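Local coordinates for CAS6A (Thermus thermophilus, PDB 4C97), which probably acts as a CRISPR-associated endoribonuclease that cuts precursor CRISPR transcripts within their repeats, supplying guide RNAs for antiviral defence, at residues 28-33 with 46-51; 159-164 with 212-217; 130-135 with 144-149; 58-63 with 102-107; 24-29 with 230-235. The protein carries 1 engineered substitution. One frame throughout, in Å; residues are numbered along the deposited sequence.

Contacts 1 and 4 lie in the N-terminal half of the chain and contacts 2 and 3 in the C-terminal half, while contact 5 ties the two together. Contacts 1 and 5 both use helix 22-36 and share Phe28 and Phe29, their centres about 6 Å apart; both are buried, but contact 1 is apolar and contact 5 polar. Contact 4, also buried, adjoins contact 1 through paired strands 48-55 and 58-65, but mixes aromatic rings with a buried arginine. Contact 3 grades from a buried phenylalanine to arginines toward the surface. Contact 2, the surface member, covers a tryptophan with a loop and touches contact 3 through Leu215 and Leu148. No hydrogen bond crosses contacts 1, 2 or 3.

Contact 1 (28-33 with 46-51); sequences FFYGLL and NPFALG
Three aromatic rings and a leucine, Phe29, Tyr30, Phe48 and Leu50, make the whole of this contact, and no hydrogen bond crosses it. Among the rings, Phe29 drives its CE2 corner over the centre of the Phe48 face, CE2 lying 3.4 Å from Phe48 CD1; the planes are inclined at 45°, neither stacked nor perpendicular. Tyr30 meets the same ring nearly at a right angle, its CE1 3.6 Å from Phe48 CZ, while its OH lies at the edge of the Phe48 ring. The aliphatic part belongs to Leu50. Its CD2 sits over a face of Phe29, a CH-pi contact 4.2 Å from the ring centroid, and its CD1 reaches Phe29 CB at 3.8 Å. Phe29 holds CG anti to its backbone N (chi1 176°), which carries the ring from the helix toward the strand. Phenylalanine and leucine suit the buried middle, tyrosine the partly exposed margin. The seam joins helix 22-36 to edge strand 48-55; Leu74 of helix 68-79 and Val63 of strand 58-65 also pack on Phe29.

Contact 2 (159-164 with 212-217); sequences GPLKAP and ALWLSA
The loop joining helices 144-158 and 165-174 lies across the indole of Trp214, which helix 209-225 extends toward it. Ala163 supplies the cover: its CB stands 3.7 Å from the centroid of the six-membered ring, just 4° off the ring normal, a CH-pi contact of almost ideal direction. A methyl group is small enough for the backbone to come close as well, and Ala163 N lies 3.5 Å from Trp214 CH2. At the ring's rim the carbonyl Leu161 O approaches CH2 near the indole plane, at 3.6 Å, where an aromatic C-H is slightly positive. Leu161 adds its branch point, CG lying 3.9 Å from Trp214 CZ2. Outside the two segments, Glu156 accepts a hydrogen bond from Ala163 N, Phe114 meets the indole edge-to-face, and Leu152, Leu155, Val167 and Leu171 pack on it. The loop thus closes over packed helices 144-158, 165-174 and 209-225; helices layered on one side of an antiparallel sheet are typical of the ferredoxin-like fold of RAMP proteins.

Contact 3 (130-135 with 144-149); sequences TFFRRK and PRLVLE
Leu146 places its CB above the centre of the Phe132 ring, 3.7 Å from the centroid and 7° off the normal, a CH-pi contact over the face. Its CD1 continues over the same ring, 3.9 Å from Phe132 CD2. Farther along the helix Val147 brings CG2 within 3.8 Å of Phe132 CZ, and the backbone Leu146 O lies 3.5 Å from Phe132 CE1. Phe132 has CG anti to the carbonyl carbon (chi1 -54°), which directs the ring at the first turn of helix 144-158. The phenylalanine thus fills the angle between this helix and the two-stranded hairpin 129-134/137-139, which lies in the chain between strand 121-127 and helix 144-158 of the C-terminal ferredoxin-like domain. The N-to-C directions of strand 132-134 and helix 144-149 make an angle of 117°, the axes 10.2 Å apart. Behind Val147 lie Leu124, Phe126 and Tyr202 of the main sheet, and Val227 touches Phe132. Toward solvent the apolar contact gives way to charge. Arg145 NE forms a salt bridge with Glu143, to which Arg134 has a weak, long ion pair, and Arg134 also makes a cation-pi contact with Tyr139. The two guanidinium groups are modelled so close that their mutual position is doubtful.

Contact 4 (58-63 with 102-107); sequences AAWARV and HPWAGV. With SO4 (sulfate ion), chain D.
A type I turn from His102 to Ala105 brings Trp104 close to Arg62 across the intervening strand 6-15. Arg62 grips the carbonyl Trp104 O side-on with two nitrogens: NE at 2.9 Å lies on a lone pair in the carbonyl plane, whereas NH2 at 3.0 Å comes from above that plane. The chain bends at chi3 (-89°), and the edge of the Trp104 indole, at CE3, stands over the centre of the guanidinium face, 3.6 Å from Arg62 CZ, the planes 76° apart. Phe223 takes a further bond from NH2 at its carbonyl and offers its ring to the cation. Trp60 and Arg62 project from the sheet face turned away from helix 22-36, in the N-terminal ferredoxin-like domain. His102 points its NE2 edge at the Trp60 face, 3.6 Å from CD1, while its ND1 accepts Trp104 N (3.1 Å, 166°), which fixes the ring's rotation. Trp60 CZ2 meets Trp104 CD1 at 3.6 Å, the indoles nearly parallel but slid apart. Trp104 NE1 donates to a sulfate, probably from the crystallisation liquor, also bound by Arg125 and Arg237.

Contact 5 (24-29 with 230-235); sequences GLRGFF and KTSLGY. With SO4 (sulfate ion), chain C.
The guanidinium of Arg26 has Leu233 over one face, CD2 lying 3.6 Å from CZ, and polar partners around its edge. There Ser232 OG accepts a nearly straight hydrogen bond from NH1 (3.0 Å, 159°) exactly in the guanidinium plane. A sulfate, probably from the crystallisation liquor, lies farther along the edge: Arg26 NH1 reaches its O1 at 3.1 Å and Arg26 NH2 its O3 at 2.9 Å. These bonds, with Leu233 on the face, fix the group's rotation and position. Arg26 leaves helix 22-36 with CG anti to the backbone N (chi1 -164°), which carries CB and CG past the carbonyl Ser232 O at 3.6 Å; the bend at chi3 then turns the head toward Ser232 OG and the anion. Segment 230-235 belongs to the glycine-rich loop characteristic of RAMP proteins such as Cas6, and Gly234 has a backbone that favours glycine (phi 92°). Lys230 NZ of the same loop donates to sulfate O2 at 2.8 Å and weakly to O1, which Arg26 NH1 also bonds. Two cations gathered round one anion are consistent with a phosphate-binding surface for RNA. A probable backbone bond from Leu50 N to Thr231 O ties the loop to strand 48-55.

Contact 1 (28-33 with 46-51)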
# COMPACT_ATOMS: atom_id res chain seq x y z
N PHE A 28 -1.79 11.76 13.41
CA PHE A 28 -0.98 11.03 14.40
C PHE A 28 0.41 10.68 13.86
O PHE A 28 1.47 10.97 14.50
CB PHE A 28 -1.74 9.78 14.78
CG PHE A 28 -0.94 8.82 15.60
CD1 PHE A 28 -0.72 9.06 16.94
CD2 PHE A 28 -0.44 7.67 15.03
CE1 PHE A 28 0.02 8.18 17.69
CE2 PHE A 28 0.29 6.78 15.78
CZ PHE A 28 0.51 7.04 17.11
N PHE A 29 0.41 10.09 12.67
CA PHE A 29 1.66 9.73 12.02
C PHE A 29 2.55 10.96 11.80
O PHE A 29 3.75 10.93 12.12
CB PHE A 29 1.40 8.99 10.70
CG PHE A 29 2.64 8.67 9.95
CD1 PHE A 29 3.46 7.65 10.38
CD2 PHE A 29 3.00 9.40 8.83
CE1 PHE A 29 4.62 7.35 9.71
CE2 PHE A 29 4.17 9.10 8.15
CZ PHE A 29 4.97 8.07 8.59
N TYR A 30 1.98 12.06 11.32
CA TYR A 30 2.77 13.27 11.10
C TYR A 30 3.27 13.83 12.43
O TYR A 30 4.36 14.38 12.49
CB TYR A 30 1.96 14.31 10.32
CG TYR A 30 1.86 14.05 8.82
CD1 TYR A 30 2.35 12.90 8.23
CD2 TYR A 30 1.25 14.98 7.98
CE1 TYR A 30 2.26 12.69 6.87
CE2 TYR A 30 1.15 14.76 6.61
CZ TYR A 30 1.66 13.62 6.06
OH TYR A 30 1.54 13.44 4.70
N GLY A 31 2.49 13.68 13.49
CA GLY A 31 2.97 14.03 14.81
C GLY A 31 4.22 13.26 15.21
O GLY A 31 5.18 13.84 15.74
N LEU A 32 4.21 11.95 14.99
CA LEU A 32 5.45 11.18 15.18
C LEU A 32 6.60 11.62 14.25
O LEU A 32 7.76 11.71 14.65
CB LEU A 32 5.20 9.70 14.98
CG LEU A 32 4.23 9.06 15.97
CD1 LEU A 32 4.02 7.62 15.61
CD2 LEU A 32 4.74 9.19 17.39
N LEU A 33 6.25 11.89 13.00
CA LEU A 33 7.22 12.34 11.99
C LEU A 33 7.91 13.67 12.35
O LEU A 33 9.14 13.74 12.37
CB LEU A 33 6.51 12.51 10.66
CG LEU A 33 7.30 12.11 9.43
CD1 LEU A 33 7.59 10.62 9.46
CD2 LEU A 33 6.51 12.48 8.19
N ASN A 46 6.22 10.35 -0.84
CA ASN A 46 6.10 9.98 0.57
C ASN A 46 6.71 8.59 0.75
O ASN A 46 6.24 7.65 0.11
CB ASN A 46 4.63 9.92 0.99
CG ASN A 46 3.91 11.25 0.83
OD1 ASN A 46 4.52 12.31 0.75
ND2 ASN A 46 2.58 11.18 0.80
N PRO A 47 7.76 8.45 1.58
CA PRO A 47 8.33 7.11 1.80
C PRO A 47 7.56 6.28 2.82
O PRO A 47 8.12 5.58 3.66
CB PRO A 47 9.76 7.41 2.31
CG PRO A 47 9.63 8.74 3.00
CD PRO A 47 8.56 9.51 2.25
N PHE A 48 6.24 6.38 2.75
CA PHE A 48 5.38 5.70 3.69
C PHE A 48 3.98 5.60 3.09
O PHE A 48 3.68 6.19 2.05
CB PHE A 48 5.29 6.46 5.01
CG PHE A 48 4.74 7.86 4.87
CD1 PHE A 48 3.39 8.09 4.97
CD2 PHE A 48 5.59 8.92 4.63
CE1 PHE A 48 2.88 9.38 4.82
CE2 PHE A 48 5.09 10.20 4.49
CZ PHE A 48 3.73 10.42 4.57
N ALA A 49 3.15 4.81 3.75
CA ALA A 49 1.71 4.80 3.47
C ALA A 49 1.00 4.41 4.75
O ALA A 49 1.59 3.86 5.67
CB ALA A 49 1.35 3.82 2.33
N LEU A 50 -0.29 4.73 4.81
CA LEU A 50 -1.06 4.42 6.00
C LEU A 50 -2.30 3.66 5.62
O LEU A 50 -2.78 3.73 4.48
CB LEU A 50 -1.43 5.70 6.76
CG LEU A 50 -0.25 6.56 7.20
CD1 LEU A 50 -0.75 7.88 7.77
CD2 LEU A 50 0.59 5.81 8.22
N GLY A 51 -2.80 2.89 6.56
CA GLY A 51 -4.03 2.17 6.33
C GLY A 51 -4.74 1.81 7.61
O GLY A 51 -4.23 2.01 8.69

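Contact 2 (159-164 with 212-217)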
# COMPACT_ATOMS: atom_id res chain seq x y z
N GLY A 159 13.42 2.03 -3.88
CA GLY A 159 14.22 0.83 -3.99
C GLY A 159 15.55 1.03 -4.70
O GLY A 159 15.87 2.14 -5.13
N PRO A 160 16.33 -0.04 -4.82
CA PRO A 160 17.70 0.09 -5.30
C PRO A 160 17.84 0.02 -6.81
O PRO A 160 18.96 0.16 -7.28
CB PRO A 160 18.36 -1.15 -4.71
CG PRO A 160 17.29 -2.17 -4.90
CD PRO A 160 16.03 -1.44 -4.46
N LEU A 161 16.74 -0.20 -7.53
CA LEU A 161 16.81 -0.60 -8.93
C LEU A 161 15.73 0.07 -9.76
O LEU A 161 14.59 0.16 -9.33
CB LEU A 161 16.62 -2.11 -9.00
CG LEU A 161 16.98 -2.87 -10.27
CD1 LEU A 161 18.43 -2.63 -10.66
CD2 LEU A 161 16.72 -4.35 -10.04
N LYS A 162 16.09 0.52 -10.95
CA LYS A 162 15.12 1.06 -11.88
C LYS A 162 14.91 0.08 -13.02
O LYS A 162 15.83 -0.64 -13.40
CB LYS A 162 15.60 2.40 -12.42
CG LYS A 162 15.58 3.42 -11.33
CD LYS A 162 15.94 4.78 -11.79
CE LYS A 162 15.90 5.73 -10.63
NZ LYS A 162 15.90 7.13 -11.08
N ALA A 163 13.71 0.08 -13.58
CA ALA A 163 13.42 -0.83 -14.67
C ALA A 163 13.99 -0.30 -15.98
O ALA A 163 13.90 0.90 -16.27
CB ALA A 163 11.93 -1.03 -14.81
N PRO A 164 14.56 -1.19 -16.79
CA PRO A 164 14.93 -0.77 -18.14
C PRO A 164 13.71 -0.18 -18.85
O PRO A 164 12.58 -0.62 -18.61
CB PRO A 164 15.37 -2.07 -18.81
CG PRO A 164 15.88 -2.89 -17.66
CD PRO A 164 14.94 -2.58 -16.52
N ALA A 212 8.34 -10.39 -16.48
CA ALA A 212 7.48 -11.14 -15.58
C ALA A 212 7.98 -11.04 -14.13
O ALA A 212 7.20 -10.98 -13.17
CB ALA A 212 7.40 -12.61 -16.05
N LEU A 213 9.30 -11.02 -13.97
CA LEU A 213 9.86 -10.78 -12.64
C LEU A 213 9.49 -9.39 -12.07
O LEU A 213 9.06 -9.27 -10.91
CB LEU A 213 11.37 -10.96 -12.63
CG LEU A 213 11.92 -11.04 -11.22
CD1 LEU A 213 11.46 -12.32 -10.53
CD2 LEU A 213 13.44 -10.94 -11.25
N TRP A 214 9.68 -8.35 -12.89
CA TRP A 214 9.28 -7.02 -12.48
C TRP A 214 7.78 -6.97 -12.16
O TRP A 214 7.38 -6.36 -11.16
CB TRP A 214 9.64 -6.00 -13.57
CG TRP A 214 11.03 -5.47 -13.41
CD1 TRP A 214 12.18 -5.97 -13.97
CD2 TRP A 214 11.44 -4.36 -12.60
NE1 TRP A 214 13.26 -5.23 -13.56
CE2 TRP A 214 12.84 -4.24 -12.72
CE3 TRP A 214 10.74 -3.46 -11.78
CZ2 TRP A 214 13.55 -3.25 -12.06
CZ3 TRP A 214 11.46 -2.48 -11.13
CH2 TRP A 214 12.85 -2.38 -11.28
N LEU A 215 6.94 -7.59 -12.99
CA LEU A 215 5.51 -7.62 -12.67
C LEU A 215 5.27 -8.22 -11.27
O LEU A 215 4.54 -7.65 -10.43
CB LEU A 215 4.72 -8.38 -13.74
CG LEU A 215 3.21 -8.43 -13.54
CD1 LEU A 215 2.55 -7.03 -13.59
CD2 LEU A 215 2.57 -9.34 -14.57
N SER A 216 5.94 -9.34 -11.00
CA SER A 216 5.79 -9.97 -9.69
C SER A 216 6.27 -9.07 -8.55
O SER A 216 5.67 -9.04 -7.46
CB SER A 216 6.47 -11.34 -9.64
OG SER A 216 7.88 -11.26 -9.64
N ALA A 217 7.33 -8.34 -8.81
CA ALA A 217 7.89 -7.42 -7.82
C ALA A 217 6.95 -6.24 -7.52
O ALA A 217 6.81 -5.83 -6.36
CB ALA A 217 9.25 -6.90 -8.27

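Contact 3 (130-135 with 144-149)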
# COMPACT_ATOMS: atom_id res chain seq x y z
N THR A 130 -9.53 2.78 -4.21
CA THR A 130 -8.32 3.06 -4.96
C THR A 130 -8.64 3.97 -6.13
O THR A 130 -9.59 3.71 -6.89
CB THR A 130 -7.69 1.74 -5.45
OG1 THR A 130 -7.38 0.89 -4.32
CG2 THR A 130 -6.44 1.99 -6.24
N PHE A 131 -7.87 5.04 -6.28
CA PHE A 131 -8.09 6.00 -7.35
C PHE A 131 -6.80 6.70 -7.75
O PHE A 131 -5.75 6.56 -7.08
CB PHE A 131 -9.21 7.01 -6.98
CG PHE A 131 -8.94 7.80 -5.72
CD1 PHE A 131 -8.26 9.00 -5.78
CD2 PHE A 131 -9.37 7.34 -4.48
CE1 PHE A 131 -8.02 9.75 -4.63
CE2 PHE A 131 -9.11 8.09 -3.33
CZ PHE A 131 -8.44 9.27 -3.42
N PHE A 132 -6.88 7.45 -8.84
CA PHE A 132 -5.73 8.08 -9.49
C PHE A 132 -6.06 9.49 -9.85
O PHE A 132 -7.21 9.84 -10.04
CB PHE A 132 -5.35 7.28 -10.77
CG PHE A 132 -5.15 5.85 -10.49
CD1 PHE A 132 -3.92 5.38 -10.09
CD2 PHE A 132 -6.23 4.97 -10.53
CE1 PHE A 132 -3.75 4.06 -9.77
CE2 PHE A 132 -6.07 3.67 -10.22
CZ PHE A 132 -4.82 3.19 -9.82
N ARG A 133 -5.05 10.35 -9.88
CA ARG A 133 -5.28 11.73 -10.26
C ARG A 133 -5.08 11.84 -11.76
O ARG A 133 -4.04 11.45 -12.27
CB ARG A 133 -4.35 12.68 -9.52
CG ARG A 133 -4.66 14.15 -9.77
CD ARG A 133 -3.85 15.06 -8.86
NE ARG A 133 -4.08 16.49 -9.12
CZ ARG A 133 -5.21 17.14 -8.83
NH1 ARG A 133 -6.24 16.49 -8.30
NH2 ARG A 133 -5.31 18.44 -9.10
N ARG A 134 -6.08 12.34 -12.47
CA ARG A 134 -5.93 12.60 -13.89
C ARG A 134 -6.59 13.93 -14.20
O ARG A 134 -7.78 14.12 -13.94
CB ARG A 134 -6.52 11.46 -14.72
CG ARG A 134 -8.06 11.37 -14.70
CD ARG A 134 -8.63 10.56 -15.85
NE ARG A 134 -7.76 9.46 -16.23
CZ ARG A 134 -7.94 8.72 -17.32
NH1 ARG A 134 -8.94 8.99 -18.16
NH2 ARG A 134 -7.10 7.73 -17.58
N LYS A 135 -5.81 14.89 -14.68
CA LYS A 135 -6.36 16.13 -15.16
C LYS A 135 -7.18 16.85 -14.10
O LYS A 135 -8.29 17.30 -14.36
CB LYS A 135 -7.21 15.85 -16.39
CG LYS A 135 -6.59 14.80 -17.30
CD LYS A 135 -7.54 14.42 -18.42
CE LYS A 135 -6.94 14.66 -19.80
NZ LYS A 135 -6.49 13.39 -20.42
N PRO A 144 -4.49 -1.08 -16.08
CA PRO A 144 -3.10 -1.53 -15.90
C PRO A 144 -2.07 -0.39 -15.87
O PRO A 144 -1.19 -0.38 -15.00
CB PRO A 144 -2.86 -2.45 -17.11
CG PRO A 144 -4.25 -2.96 -17.48
CD PRO A 144 -5.22 -1.86 -17.12
N ARG A 145 -2.14 0.55 -16.81
CA ARG A 145 -1.08 1.57 -16.87
C ARG A 145 -1.06 2.44 -15.60
O ARG A 145 0.01 2.84 -15.11
CB ARG A 145 -1.24 2.42 -18.13
CG ARG A 145 -2.51 3.18 -18.14
CD ARG A 145 -2.73 3.89 -19.45
NE ARG A 145 -3.92 4.73 -19.32
CZ ARG A 145 -3.92 5.98 -18.86
NH1 ARG A 145 -2.79 6.60 -18.51
NH2 ARG A 145 -5.07 6.63 -18.76
N LEU A 146 -2.24 2.68 -15.04
CA LEU A 146 -2.34 3.51 -13.85
C LEU A 146 -1.80 2.80 -12.60
O LEU A 146 -0.99 3.37 -11.83
CB LEU A 146 -3.78 3.95 -13.62
CG LEU A 146 -4.34 4.91 -14.67
CD1 LEU A 146 -5.78 5.24 -14.41
CD2 LEU A 146 -3.52 6.20 -14.75
N VAL A 147 -2.29 1.57 -12.39
CA VAL A 147 -1.89 0.75 -11.26
C VAL A 147 -0.39 0.49 -11.29
O VAL A 147 0.36 0.74 -10.27
CB VAL A 147 -2.69 -0.60 -11.28
CG1 VAL A 147 -2.13 -1.61 -10.27
CG2 VAL A 147 -4.14 -0.34 -11.02
N LEU A 148 0.07 -0.00 -12.43
CA LEU A 148 1.46 -0.41 -12.55
C LEU A 148 2.40 0.79 -12.56
O LEU A 148 3.50 0.68 -11.98
CB LEU A 148 1.67 -1.33 -13.74
CG LEU A 148 0.87 -2.63 -13.64
CD1 LEU A 148 1.18 -3.45 -14.87
CD2 LEU A 148 1.15 -3.46 -12.38
N GLU A 149 2.01 1.92 -13.17
CA GLU A 149 2.88 3.09 -13.10
C GLU A 149 2.96 3.58 -11.66
O GLU A 149 4.05 4.00 -11.21
CB GLU A 149 2.37 4.21 -14.00
CG GLU A 149 3.32 5.38 -14.13
CD GLU A 149 3.19 6.43 -13.04
OE1 GLU A 149 2.17 6.45 -12.32
OE2 GLU A 149 4.12 7.26 -12.89

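Contact 4 (58-63 with 102-107)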
# COMPACT_ATOMS: atom_id res chain seq x y z
N ALA A 58 -12.70 -4.79 16.70
CA ALA A 58 -11.50 -5.47 16.21
C ALA A 58 -10.89 -4.65 15.09
O ALA A 58 -10.66 -5.14 13.97
CB ALA A 58 -11.84 -6.88 15.74
N ALA A 59 -10.63 -3.39 15.41
CA ALA A 59 -10.10 -2.43 14.46
C ALA A 59 -8.58 -2.42 14.52
O ALA A 59 -7.97 -2.81 15.52
CB ALA A 59 -10.64 -1.03 14.76
N TRP A 60 -7.97 -2.01 13.42
CA TRP A 60 -6.54 -1.85 13.42
C TRP A 60 -6.12 -0.72 12.50
O TRP A 60 -6.87 -0.28 11.62
CB TRP A 60 -5.86 -3.15 12.99
CG TRP A 60 -6.40 -3.71 11.69
CD1 TRP A 60 -7.40 -4.63 11.56
CD2 TRP A 60 -5.96 -3.40 10.36
NE1 TRP A 60 -7.62 -4.90 10.23
CE2 TRP A 60 -6.76 -4.15 9.47
CE3 TRP A 60 -4.99 -2.55 9.83
CZ2 TRP A 60 -6.60 -4.08 8.10
CZ3 TRP A 60 -4.85 -2.47 8.46
CH2 TRP A 60 -5.65 -3.23 7.61
N ALA A 61 -4.90 -0.26 12.72
CA ALA A 61 -4.29 0.70 11.81
C ALA A 61 -2.97 0.13 11.35
O ALA A 61 -2.46 -0.80 11.96
CB ALA A 61 -4.09 2.02 12.47
N ARG A 62 -2.42 0.69 10.28
CA ARG A 62 -1.15 0.21 9.78
C ARG A 62 -0.29 1.33 9.21
O ARG A 62 -0.79 2.28 8.59
CB ARG A 62 -1.32 -0.95 8.78
CG ARG A 62 -1.22 -0.59 7.35
CD ARG A 62 -1.70 -1.73 6.45
NE ARG A 62 -0.71 -2.72 6.04
CZ ARG A 62 -0.22 -2.86 4.80
NH1 ARG A 62 -0.57 -2.02 3.83
NH2 ARG A 62 0.62 -3.85 4.53
N VAL A 63 1.01 1.20 9.47
CA VAL A 63 1.98 2.17 9.04
C VAL A 63 3.01 1.45 8.19
O VAL A 63 3.69 0.55 8.69
CB VAL A 63 2.67 2.82 10.24
CG1 VAL A 63 3.75 3.82 9.80
CG2 VAL A 63 1.66 3.50 11.13
N HIS A 102 -0.24 -10.82 11.59
CA HIS A 102 -1.48 -10.17 11.20
C HIS A 102 -1.42 -10.14 9.67
O HIS A 102 -0.35 -9.98 9.11
CB HIS A 102 -1.55 -8.75 11.76
CG HIS A 102 -2.86 -8.05 11.50
ND1 HIS A 102 -3.15 -7.47 10.30
CD2 HIS A 102 -3.93 -7.85 12.30
CE1 HIS A 102 -4.37 -6.94 10.36
NE2 HIS A 102 -4.85 -7.16 11.56
N PRO A 103 -2.57 -10.33 9.00
CA PRO A 103 -2.54 -10.39 7.53
C PRO A 103 -1.92 -9.18 6.85
O PRO A 103 -1.37 -9.30 5.76
CB PRO A 103 -4.02 -10.53 7.16
CG PRO A 103 -4.63 -11.19 8.33
CD PRO A 103 -3.90 -10.65 9.54
N TRP A 104 -2.00 -8.02 7.48
CA TRP A 104 -1.51 -6.78 6.90
C TRP A 104 -0.20 -6.28 7.50
O TRP A 104 0.21 -5.17 7.22
CB TRP A 104 -2.61 -5.72 6.97
CG TRP A 104 -3.71 -6.03 5.99
CD1 TRP A 104 -4.90 -6.65 6.26
CD2 TRP A 104 -3.69 -5.78 4.59
NE1 TRP A 104 -5.63 -6.78 5.10
CE2 TRP A 104 -4.92 -6.24 4.06
CE3 TRP A 104 -2.77 -5.20 3.72
CZ2 TRP A 104 -5.23 -6.16 2.70
CZ3 TRP A 104 -3.09 -5.11 2.36
CH2 TRP A 104 -4.31 -5.57 1.88
N ALA A 105 0.45 -7.12 8.30
CA ALA A 105 1.76 -6.81 8.87
C ALA A 105 2.84 -7.56 8.10
O ALA A 105 2.65 -8.70 7.71
CB ALA A 105 1.80 -7.23 10.32
N GLY A 106 3.99 -6.95 7.92
CA GLY A 106 5.13 -7.66 7.37
C GLY A 106 6.37 -6.83 7.33
O GLY A 106 6.30 -5.61 7.39
N VAL A 107 7.52 -7.48 7.26
CA VAL A 107 8.79 -6.79 7.10
C VAL A 107 9.57 -7.60 6.08
O VAL A 107 9.58 -8.83 6.14
CB VAL A 107 9.60 -6.72 8.39
CG1 VAL A 107 10.85 -5.89 8.17
CG2 VAL A 107 8.78 -6.14 9.50
S SO4 D . -9.62 -6.24 4.92
O1 SO4 D . -8.25 -6.52 4.52
O2 SO4 D . -10.46 -6.26 3.72
O3 SO4 D . -10.08 -7.27 5.85
O4 SO4 D . -9.80 -4.94 5.56

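Contact 5 (24-29 with 230-235)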
# COMPACT_ATOMS: atom_id res chain seq x y z
N GLY A 24 -7.30 11.59 11.15
CA GLY A 24 -6.75 11.40 12.49
C GLY A 24 -5.51 10.49 12.47
O GLY A 24 -4.50 10.76 13.15
N LEU A 25 -5.60 9.41 11.69
CA LEU A 25 -4.45 8.51 11.52
C LEU A 25 -3.25 9.26 10.92
O LEU A 25 -2.12 9.20 11.46
CB LEU A 25 -4.82 7.31 10.65
CG LEU A 25 -3.70 6.30 10.41
CD1 LEU A 25 -3.10 5.77 11.70
CD2 LEU A 25 -4.22 5.14 9.56
N ARG A 26 -3.47 9.98 9.82
CA ARG A 26 -2.36 10.70 9.23
C ARG A 26 -1.81 11.76 10.18
O ARG A 26 -0.59 11.96 10.25
CB ARG A 26 -2.72 11.33 7.88
CG ARG A 26 -1.48 11.75 7.10
CD ARG A 26 -1.82 12.21 5.73
NE ARG A 26 -2.51 13.50 5.72
CZ ARG A 26 -2.96 14.07 4.62
NH1 ARG A 26 -2.79 13.48 3.44
NH2 ARG A 26 -3.58 15.23 4.68
N GLY A 27 -2.69 12.47 10.89
CA GLY A 27 -2.24 13.49 11.84
C GLY A 27 -1.38 12.92 12.93
O GLY A 27 -0.35 13.51 13.35
N PHE A 28 -1.79 11.76 13.41
CA PHE A 28 -0.98 11.03 14.40
C PHE A 28 0.41 10.68 13.86
O PHE A 28 1.47 10.97 14.50
CB PHE A 28 -1.74 9.78 14.78
CG PHE A 28 -0.94 8.82 15.60
CD1 PHE A 28 -0.72 9.06 16.94
CD2 PHE A 28 -0.44 7.67 15.03
CE1 PHE A 28 0.02 8.18 17.69
CE2 PHE A 28 0.29 6.78 15.78
CZ PHE A 28 0.51 7.04 17.11
N PHE A 29 0.41 10.09 12.67
CA PHE A 29 1.66 9.73 12.02
C PHE A 29 2.55 10.96 11.80
O PHE A 29 3.75 10.93 12.12
CB PHE A 29 1.40 8.99 10.70
CG PHE A 29 2.64 8.67 9.95
CD1 PHE A 29 3.46 7.65 10.38
CD2 PHE A 29 3.00 9.40 8.83
CE1 PHE A 29 4.62 7.35 9.71
CE2 PHE A 29 4.17 9.10 8.15
CZ PHE A 29 4.97 8.07 8.59
N LYS A 230 -3.33 9.29 -2.58
CA LYS A 230 -3.76 9.47 -1.20
C LYS A 230 -3.60 8.21 -0.37
O LYS A 230 -4.41 7.92 0.51
CB LYS A 230 -5.18 10.04 -1.16
CG LYS A 230 -5.23 11.28 -2.03
CD LYS A 230 -5.84 12.48 -1.38
CE LYS A 230 -5.77 13.69 -2.31
NZ LYS A 230 -4.57 14.53 -2.04
N THR A 231 -2.52 7.47 -0.62
CA THR A 231 -2.22 6.33 0.22
C THR A 231 -1.87 6.78 1.65
O THR A 231 -1.90 5.97 2.57
CB THR A 231 -1.08 5.49 -0.36
OG1 THR A 231 0.08 6.31 -0.58
CG2 THR A 231 -1.51 4.86 -1.64
N SER A 232 -1.57 8.06 1.84
CA SER A 232 -1.30 8.59 3.18
C SER A 232 -2.59 8.67 4.00
O SER A 232 -2.55 8.86 5.23
CB SER A 232 -0.62 9.96 3.11
OG SER A 232 -1.50 10.94 2.59
N LEU A 233 -3.73 8.53 3.32
CA LEU A 233 -5.03 8.58 3.99
C LEU A 233 -5.73 7.24 4.01
O LEU A 233 -6.91 7.15 4.35
CB LEU A 233 -5.94 9.65 3.35
CG LEU A 233 -5.45 11.09 3.53
CD1 LEU A 233 -6.31 12.02 2.65
CD2 LEU A 233 -5.54 11.52 4.97
N GLY A 234 -5.00 6.17 3.70
CA GLY A 234 -5.58 4.84 3.80
C GLY A 234 -6.22 4.31 2.54
O GLY A 234 -6.71 3.18 2.53
N TYR A 235 -6.23 5.13 1.49
CA TYR A 235 -6.77 4.72 0.19
C TYR A 235 -5.73 3.84 -0.50
O TYR A 235 -4.52 3.89 -0.19
CB TYR A 235 -7.10 5.93 -0.68
CG TYR A 235 -8.18 6.79 -0.05
CD1 TYR A 235 -9.48 6.32 0.07
CD2 TYR A 235 -7.89 8.06 0.44
CE1 TYR A 235 -10.46 7.07 0.64
CE2 TYR A 235 -8.88 8.83 1.00
CZ TYR A 235 -10.16 8.33 1.11
OH TYR A 235 -11.19 9.08 1.68
S SO4 C . -3.71 15.96 0.97
O1 SO4 C . -4.27 14.64 1.03
O2 SO4 C . -4.25 16.60 -0.22
O3 SO4 C . -4.09 16.68 2.18
O4 SO4 C . -2.26 15.91 0.92